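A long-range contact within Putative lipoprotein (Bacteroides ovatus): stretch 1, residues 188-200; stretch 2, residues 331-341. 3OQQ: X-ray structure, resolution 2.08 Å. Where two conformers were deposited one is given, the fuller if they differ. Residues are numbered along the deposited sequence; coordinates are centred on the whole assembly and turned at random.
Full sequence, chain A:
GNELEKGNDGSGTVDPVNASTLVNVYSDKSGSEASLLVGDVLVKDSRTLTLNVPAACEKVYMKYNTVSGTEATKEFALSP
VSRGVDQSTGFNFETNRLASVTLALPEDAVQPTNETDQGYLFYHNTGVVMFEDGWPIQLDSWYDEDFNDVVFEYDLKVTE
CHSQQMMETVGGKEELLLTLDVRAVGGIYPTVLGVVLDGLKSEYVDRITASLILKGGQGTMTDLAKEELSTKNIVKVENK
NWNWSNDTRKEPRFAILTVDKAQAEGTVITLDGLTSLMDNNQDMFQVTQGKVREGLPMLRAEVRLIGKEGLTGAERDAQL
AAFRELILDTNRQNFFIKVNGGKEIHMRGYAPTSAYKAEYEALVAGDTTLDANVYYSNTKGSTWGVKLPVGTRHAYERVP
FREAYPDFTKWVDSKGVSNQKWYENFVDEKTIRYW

Stretch 1 (188-200) IYPTVLGVVLDGL
Stretch 2 331-341: NRQNFFIKVNG

At the apolar centre, Gly-194 lies opposite Phe-336 in a hydrogen-bonded pair (CA-CA 5.3 Å). The Phe-336 side chain (chi1 64°, p; chi2 -90°) folds back across the neighbouring strand, so that Gly-194 CA sits 4.1 Å from the centroid of the Phe-336 ring, over its face. Glycine makes room for this: an ideal CB on Gly-194 would lie 2.8 Å from Phe-336 CZ, a clash. Gly-194 is nearly fully extended (phi/psi -170/-176), as is Phe-336 (-160/167). Val-196 (t) adds its CG2 3.8 Å from Phe-336 CE1 on the same side of the sheet.

On the other side, Val-195 (p) faces Phe-335 (m, chi2 -71°) in a non-hydrogen-bonded pair, CA-CA 4.2 Å; Val-195 CG2 lies over the Phe-335 ring, 3.9 Å from its centroid and 3.6 Å from Phe-335 CD1. Next along, Leu-193 (p, p) pairs with Ile-337 (p, t), with Leu-193 CB 4.1 Å from Ile-337 CG2.

Strands 190-198 and 333-339 pair antiparallel, their axes 4.4 Å apart at closest approach and their directions at 161°, burying 920 Å² between the two stretches. The backbone ladder holds these side chains in register. Gly-194 N donates to Phe-336 O (2.8 Å) and Phe-336 N to Gly-194 O (3.0 Å). Val-196 N reaches Asn-334 O at 2.9 Å, and Asn-334 N returns to Val-196 O at 3.1 Å. Toward the other end, Lys-338 N to Val-192 O is 2.8 Å, and Val-192 N to Lys-338 O is 3.1 Å.

A beta bulge then shifts the register by one: Val-192 pairs with Lys-338, but Pro-190 with Val-339 (CA-CA 4.1 Å). Thr-191 (phi/psi -126/-32) is the extra residue, and its N also donates to Lys-338 O (2.9 Å), giving that carbonyl two backbone donors. Beyond the bulge, Asn-340 N donates to Tyr-189 O at 2.8 Å, while Asn-340 CB meets the edge of the Tyr-189 ring, 4.2 Å from Tyr-189 CD1.

The opposite end is polar. Asp-198 N donates to Arg-332 O (3.0 Å), and Asp-198 (t) forms a salt bridge with Arg-332 (m, m, t), OD1 to NH1 3.1 Å, at the guanidinium edge; its hydrogen bond is weak. Two waters donate to Asp-198 OD2: one, 2.7 Å from it, also donates to Asn-331 O (2.7 Å); the other, 2.8 Å from it, accepts from Asn-334 ND2 (2.8 Å). Asp-198 is itself the second residue of a type II turn from Leu-197 to Leu-200, closed by Leu-200 N to Leu-197 O at 3.0 Å, with Gly-199 at positive phi (83°).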

ATOM      1  N   ILE A 188       6.201  -9.740  19.632  1.00 23.69           N
ATOM      2  CA  ILE A 188       7.046 -10.920  19.819  0.50 24.64           C
ATOM      3  C   ILE A 188       6.659 -12.008  18.819  1.00 27.73           C
ATOM      4  O   ILE A 188       7.543 -12.691  18.287  1.00 28.31           O
ATOM      5  CB  ILE A 188       6.918 -11.420  21.302  0.50 28.86           C
ATOM      6  CG1 ILE A 188       7.557 -10.415  22.277  0.50 29.90           C
ATOM      7  CG2 ILE A 188       7.510 -12.812  21.517  0.50 29.73           C
ATOM      8  CD1 ILE A 188       6.810 -10.280  23.610  0.50 38.50           C
ATOM      9  N   TYR A 189       5.354 -12.180  18.583  1.00 21.87           N
ATOM     10  CA  TYR A 189       4.819 -13.236  17.744  1.00 21.28           C
ATOM     11  C   TYR A 189       4.515 -12.925  16.260  1.00 22.18           C
ATOM     12  O   TYR A 189       4.293 -13.911  15.565  1.00 20.93           O
ATOM     13  CB  TYR A 189       3.558 -13.789  18.432  1.00 23.20           C
ATOM     14  CG  TYR A 189       3.876 -14.296  19.820  1.00 25.40           C
ATOM     15  CD1 TYR A 189       4.636 -15.448  20.003  1.00 26.80           C
ATOM     16  CD2 TYR A 189       3.541 -13.549  20.953  1.00 27.03           C
ATOM     17  CE1 TYR A 189       4.996 -15.884  21.274  1.00 26.27           C
ATOM     18  CE2 TYR A 189       3.894 -13.979  22.236  1.00 28.16           C
ATOM     19  CZ  TYR A 189       4.585 -15.173  22.390  1.00 36.49           C
ATOM     20  OH  TYR A 189       4.916 -15.649  23.636  1.00 36.62           O
ATOM     21  N   PRO A 190       4.501 -11.680  15.703  1.00 17.63           N
ATOM     22  CA  PRO A 190       4.248 -11.538  14.245  1.00 16.95           C
ATOM     23  C   PRO A 190       5.320 -12.251  13.413  1.00 21.70           C
ATOM     24  O   PRO A 190       6.491 -12.215  13.757  1.00 20.55           O
ATOM     25  CB  PRO A 190       4.289 -10.023  14.013  1.00 17.68           C
ATOM     26  CG  PRO A 190       4.037  -9.414  15.355  1.00 23.22           C
ATOM     27  CD  PRO A 190       4.679 -10.359  16.340  1.00 19.17           C
ATOM     28  N   THR A 191       4.912 -12.932  12.344  1.00 20.49           N
ATOM     29  CA  THR A 191       5.838 -13.697  11.518  1.00 19.81           C
ATOM     30  C   THR A 191       5.747 -13.307  10.046  1.00 21.28           C
ATOM     31  O   THR A 191       6.732 -13.439   9.330  1.00 19.81           O
ATOM     32  CB  THR A 191       5.553 -15.203  11.672  1.00 26.21           C
ATOM     33  OG1 THR A 191       4.172 -15.436  11.402  1.00 24.07           O
ATOM     34  CG2 THR A 191       5.902 -15.742  13.072  1.00 26.18           C
ATOM     35  N   VAL A 192       4.548 -12.922   9.579  1.00 16.37           N
ATOM     36  CA  VAL A 192       4.296 -12.635   8.165  1.00 15.09           C
ATOM     37  C   VAL A 192       3.487 -11.353   7.999  1.00 17.89           C
ATOM     38  O   VAL A 192       2.680 -11.017   8.858  1.00 18.45           O
ATOM     39  CB  VAL A 192       3.530 -13.827   7.470  1.00 18.48           C
ATOM     40  CG1 VAL A 192       3.348 -13.585   5.965  1.00 16.64           C
ATOM     41  CG2 VAL A 192       4.205 -15.184   7.706  1.00 18.90           C
ATOM     42  N   LEU A 193       3.719 -10.644   6.877  1.00 14.37           N
ATOM     43  CA  LEU A 193       2.911  -9.541   6.372  1.00 13.63           C
ATOM     44  C   LEU A 193       2.558  -9.913   4.939  1.00 19.97           C
ATOM     45  O   LEU A 193       3.271 -10.691   4.306  1.00 20.47           O
ATOM     46  CB  LEU A 193       3.543  -8.155   6.485  1.00 11.95           C
ATOM     47  CG  LEU A 193       4.780  -7.800   5.663  1.00 15.27           C
ATOM     48  CD1 LEU A 193       4.410  -7.274   4.302  1.00 15.94           C
ATOM     49  CD2 LEU A 193       5.557  -6.723   6.361  1.00 14.45           C
ATOM     50  N   GLY A 194       1.457  -9.406   4.441  1.00 16.44           N
ATOM     51  CA  GLY A 194       1.073  -9.728   3.073  1.00 16.43           C
ATOM     52  C   GLY A 194      -0.071  -8.897   2.550  1.00 22.00           C
ATOM     53  O   GLY A 194      -0.587  -8.004   3.234  1.00 20.46           O
ATOM     54  N   VAL A 195      -0.500  -9.226   1.337  1.00 19.43           N
ATOM     55  CA  VAL A 195      -1.601  -8.521   0.703  1.00 18.81           C
ATOM     56  C   VAL A 195      -2.264  -9.468  -0.270  1.00 20.37           C
ATOM     57  O   VAL A 195      -1.616 -10.310  -0.874  1.00 18.23           O
ATOM     58  CB  VAL A 195      -1.150  -7.173   0.002  1.00 22.07           C
ATOM     59  CG1 VAL A 195      -0.173  -7.409  -1.157  1.00 21.43           C
ATOM     60  CG2 VAL A 195      -2.350  -6.334  -0.463  1.00 22.05           C
ATOM     61  N   VAL A 196      -3.558  -9.343  -0.374  1.00 16.77           N
ATOM     62  CA  VAL A 196      -4.354  -9.985  -1.392  1.00 17.29           C
ATOM     63  C   VAL A 196      -4.669  -8.874  -2.385  1.00 23.35           C
ATOM     64  O   VAL A 196      -5.229  -7.850  -1.982  1.00 22.01           O
ATOM     65  CB  VAL A 196      -5.656 -10.643  -0.864  1.00 19.89           C
ATOM     66  CG1 VAL A 196      -6.481 -11.171  -2.030  1.00 20.90           C
ATOM     67  CG2 VAL A 196      -5.381 -11.736   0.170  1.00 18.43           C
ATOM     68  N   LEU A 197      -4.299  -9.057  -3.658  1.00 21.29           N
ATOM     69  CA  LEU A 197      -4.654  -8.127  -4.722  1.00 20.41           C
ATOM     70  C   LEU A 197      -5.967  -8.646  -5.247  1.00 25.65           C
ATOM     71  O   LEU A 197      -6.014  -9.475  -6.165  1.00 25.53           O
ATOM     72  CB  LEU A 197      -3.571  -8.056  -5.804  1.00 20.63           C
ATOM     73  CG  LEU A 197      -2.176  -7.658  -5.347  1.00 23.36           C
ATOM     74  CD1 LEU A 197      -1.214  -7.817  -6.465  1.00 22.89           C
ATOM     75  CD2 LEU A 197      -2.147  -6.246  -4.752  1.00 19.90           C
ATOM     76  N   ASP A 198      -7.038  -8.246  -4.553  1.00 22.50           N
ATOM     77  CA  ASP A 198      -8.400  -8.699  -4.759  1.00 22.12           C
ATOM     78  C   ASP A 198      -8.867  -8.487  -6.207  1.00 26.08           C
ATOM     79  O   ASP A 198      -8.759  -7.378  -6.748  1.00 23.74           O
ATOM     80  CB  ASP A 198      -9.319  -7.970  -3.772  1.00 23.95           C
ATOM     81  CG  ASP A 198     -10.556  -8.747  -3.418  1.00 37.24           C
ATOM     82  OD1 ASP A 198     -11.338  -9.052  -4.330  1.00 38.00           O
ATOM     83  OD2 ASP A 198     -10.725  -9.077  -2.227  1.00 48.72           O
ATOM     84  N   GLY A 199      -9.336  -9.571  -6.826  1.00 24.66           N
ATOM     85  CA  GLY A 199      -9.802  -9.537  -8.208  1.00 25.31           C
ATOM     86  C   GLY A 199      -8.702  -9.666  -9.246  1.00 29.23           C
ATOM     87  O   GLY A 199      -9.012  -9.824 -10.428  1.00 29.75           O
ATOM     88  N   LEU A 200      -7.405  -9.603  -8.840  1.00 25.64           N
ATOM     89  CA  LEU A 200      -6.342  -9.776  -9.822  1.00 24.34           C
ATOM     90  C   LEU A 200      -6.122 -11.278 -10.058  1.00 28.18           C
ATOM     91  O   LEU A 200      -5.224 -11.877  -9.478  1.00 26.43           O
ATOM     92  CB  LEU A 200      -5.043  -9.056  -9.462  1.00 23.09           C
ATOM     93  CG  LEU A 200      -4.097  -8.911 -10.675  1.00 28.05           C
ATOM     94  CD1 LEU A 200      -4.600  -7.844 -11.682  1.00 28.22           C
ATOM     95  CD2 LEU A 200      -2.717  -8.650 -10.239  1.00 31.35           C
ATOM     96  N   ASN A 331     -10.610  -0.916  -1.116  1.00 27.96           N
ATOM     97  CA  ASN A 331     -11.095  -2.199  -0.600  1.00 26.56           C
ATOM     98  C   ASN A 331     -10.514  -3.406  -1.330  1.00 28.11           C
ATOM     99  O   ASN A 331     -10.671  -4.511  -0.828  1.00 29.28           O
ATOM    100  CB  ASN A 331     -12.613  -2.263  -0.625  1.00 26.93           C
ATOM    101  CG  ASN A 331     -13.270  -1.149   0.159  1.00 41.07           C
ATOM    102  OD1 ASN A 331     -13.972  -0.313  -0.400  1.00 39.44           O
ATOM    103  ND2 ASN A 331     -13.022  -1.091   1.459  1.00 26.72           N
ATOM    104  N   ARG A 332      -9.821  -3.209  -2.462  1.00 22.87           N
ATOM    105  CA  ARG A 332      -9.181  -4.299  -3.216  1.00 23.58           C
ATOM    106  C   ARG A 332      -7.745  -4.594  -2.679  1.00 26.68           C
ATOM    107  O   ARG A 332      -7.158  -5.631  -3.000  1.00 25.73           O
ATOM    108  CB  ARG A 332      -9.158  -3.985  -4.728  1.00 23.74           C
ATOM    109  CG  ARG A 332     -10.543  -3.885  -5.368  1.00 27.01           C
ATOM    110  CD  ARG A 332     -11.131  -5.221  -5.702  1.00 43.35           C
ATOM    111  NE  ARG A 332     -12.413  -5.095  -6.398  1.00 54.54           N
ATOM    112  CZ  ARG A 332     -13.208  -6.117  -6.707  1.00 62.09           C
ATOM    113  NH1 ARG A 332     -12.856  -7.361  -6.395  1.00 49.52           N
ATOM    114  NH2 ARG A 332     -14.363  -5.905  -7.323  1.00 42.21           N
ATOM    115  N   GLN A 333      -7.199  -3.682  -1.852  1.00 22.98           N
ATOM    116  CA  GLN A 333      -5.882  -3.864  -1.269  1.00 22.26           C
ATOM    117  C   GLN A 333      -6.078  -4.505   0.084  1.00 23.72           C
ATOM    118  O   GLN A 333      -6.182  -3.820   1.092  1.00 24.15           O
ATOM    119  CB  GLN A 333      -5.123  -2.536  -1.187  1.00 23.72           C
ATOM    120  CG  GLN A 333      -5.184  -1.699  -2.466  1.00 27.89           C
ATOM    121  CD  GLN A 333      -4.582  -0.335  -2.256  1.00 41.78           C
ATOM    122  OE1 GLN A 333      -4.338   0.102  -1.125  1.00 33.92           O
ATOM    123  NE2 GLN A 333      -4.329   0.371  -3.342  1.00 32.98           N
ATOM    124  N   ASN A 334      -6.236  -5.823   0.083  1.00 19.39           N
ATOM    125  CA  ASN A 334      -6.541  -6.543   1.301  1.00 19.33           C
ATOM    126  C   ASN A 334      -5.246  -6.946   2.031  1.00 21.00           C
ATOM    127  O   ASN A 334      -4.788  -8.080   1.935  1.00 18.25           O
ATOM    128  CB  ASN A 334      -7.458  -7.752   1.011  1.00 18.85           C
ATOM    129  CG  ASN A 334      -7.890  -8.472   2.262  1.00 24.37           C
ATOM    130  OD1 ASN A 334      -7.587  -8.053   3.369  1.00 15.96           O
ATOM    131  ND2 ASN A 334      -8.596  -9.562   2.126  1.00 20.56           N
ATOM    132  N   PHE A 335      -4.697  -5.993   2.786  1.00 17.87           N
ATOM    133  CA  PHE A 335      -3.496  -6.174   3.592  1.00 16.47           C
ATOM    134  C   PHE A 335      -3.768  -7.066   4.808  1.00 20.48           C
ATOM    135  O   PHE A 335      -4.879  -7.083   5.338  1.00 20.18           O
ATOM    136  CB  PHE A 335      -2.959  -4.804   4.064  1.00 16.48           C
ATOM    137  CG  PHE A 335      -2.451  -3.975   2.917  1.00 16.28           C
ATOM    138  CD1 PHE A 335      -1.277  -4.316   2.258  1.00 16.84           C
ATOM    139  CD2 PHE A 335      -3.145  -2.854   2.490  1.00 18.12           C
ATOM    140  CE1 PHE A 335      -0.820  -3.559   1.174  1.00 17.05           C
ATOM    141  CE2 PHE A 335      -2.655  -2.067   1.437  1.00 19.62           C
ATOM    142  CZ  PHE A 335      -1.514  -2.439   0.773  1.00 16.24           C
ATOM    143  N   PHE A 336      -2.742  -7.796   5.248  1.00 16.01           N
ATOM    144  CA  PHE A 336      -2.875  -8.693   6.398  1.00 14.44           C
ATOM    145  C   PHE A 336      -1.523  -9.011   6.992  1.00 17.38           C
ATOM    146  O   PHE A 336      -0.485  -8.790   6.358  1.00 14.95           O
ATOM    147  CB  PHE A 336      -3.598 -10.032   6.011  1.00 14.98           C
ATOM    148  CG  PHE A 336      -2.903 -10.945   5.014  1.00 15.95           C
ATOM    149  CD1 PHE A 336      -3.126 -10.807   3.646  1.00 18.69           C
ATOM    150  CD2 PHE A 336      -2.060 -11.964   5.446  1.00 17.22           C
ATOM    151  CE1 PHE A 336      -2.507 -11.658   2.729  1.00 19.76           C
ATOM    152  CE2 PHE A 336      -1.444 -12.821   4.529  1.00 20.32           C
ATOM    153  CZ  PHE A 336      -1.654 -12.651   3.175  1.00 19.54           C
ATOM    154  N   ILE A 337      -1.560  -9.587   8.200  1.00 14.56           N
ATOM    155  CA  ILE A 337      -0.409 -10.119   8.886  1.00 14.58           C
ATOM    156  C   ILE A 337      -0.728 -11.533   9.398  1.00 21.41           C
ATOM    157  O   ILE A 337      -1.903 -11.907   9.541  1.00 20.79           O
ATOM    158  CB  ILE A 337       0.138  -9.222  10.021  1.00 17.65           C
ATOM    159  CG1 ILE A 337      -0.910  -9.005  11.177  1.00 18.86           C
ATOM    160  CG2 ILE A 337       0.707  -7.912   9.438  1.00 15.97           C
ATOM    161  CD1 ILE A 337      -0.347  -8.773  12.474  1.00 19.65           C
ATOM    162  N   LYS A 338       0.335 -12.318   9.642  1.00 17.55           N
ATOM    163  CA  LYS A 338       0.235 -13.603  10.316  1.00 17.78           C
ATOM    164  C   LYS A 338       1.110 -13.579  11.551  1.00 21.62           C
ATOM    165  O   LYS A 338       2.142 -12.897  11.597  1.00 20.01           O
ATOM    166  CB  LYS A 338       0.600 -14.804   9.439  1.00 18.61           C
ATOM    167  CG  LYS A 338      -0.346 -15.082   8.305  1.00 19.34           C
ATOM    168  CD  LYS A 338      -0.282 -16.569   7.982  1.00 28.12           C
ATOM    169  CE  LYS A 338       0.016 -16.815   6.549  1.00 39.68           C
ATOM    170  NZ  LYS A 338      -0.027 -18.273   6.246  1.00 37.62           N
ATOM    171  N   VAL A 339       0.650 -14.281  12.577  1.00 19.74           N
ATOM    172  CA  VAL A 339       1.378 -14.409  13.832  1.00 21.04           C
ATOM    173  C   VAL A 339       1.703 -15.878  14.013  1.00 26.91           C
ATOM    174  O   VAL A 339       1.050 -16.736  13.392  1.00 25.89           O
ATOM    175  CB  VAL A 339       0.610 -13.800  15.037  1.00 25.23           C
ATOM    176  CG1 VAL A 339       0.260 -12.329  14.778  1.00 24.65           C
ATOM    177  CG2 VAL A 339      -0.636 -14.607  15.373  1.00 24.68           C
ATOM    178  N   ASN A 340       2.743 -16.168  14.811  1.00 25.60           N
ATOM    179  CA  ASN A 340       3.214 -17.521  15.109  1.00 26.39           C
ATOM    180  C   ASN A 340       2.037 -18.473  15.329  1.00 33.69           C
ATOM    181  O   ASN A 340       1.166 -18.194  16.143  1.00 32.61           O
ATOM    182  CB  ASN A 340       4.103 -17.480  16.350  1.00 28.73           C
ATOM    183  CG  ASN A 340       4.797 -18.775  16.627  1.00 44.71           C
ATOM    184  OD1 ASN A 340       5.546 -19.297  15.788  1.00 36.71           O
ATOM    185  ND2 ASN A 340       4.504 -19.344  17.781  1.00 35.66           N
ATOM    186  N   GLY A 341       1.990 -19.562  14.570  1.00 33.54           N
ATOM    187  CA  GLY A 341       0.873 -20.491  14.659  1.00 34.49           C
ATOM    188  C   GLY A 341      -0.048 -20.424  13.454  1.00 40.49           C
ATOM    189  O   GLY A 341      -0.854 -21.331  13.264  1.00 42.21           O
TER
HETATM  190  O   HOH W   1     -10.515  -7.190  -0.273  1.00 25.26           O
HETATM  191  O   HOH W   2      -9.347 -10.643  -0.297  1.00 30.99           O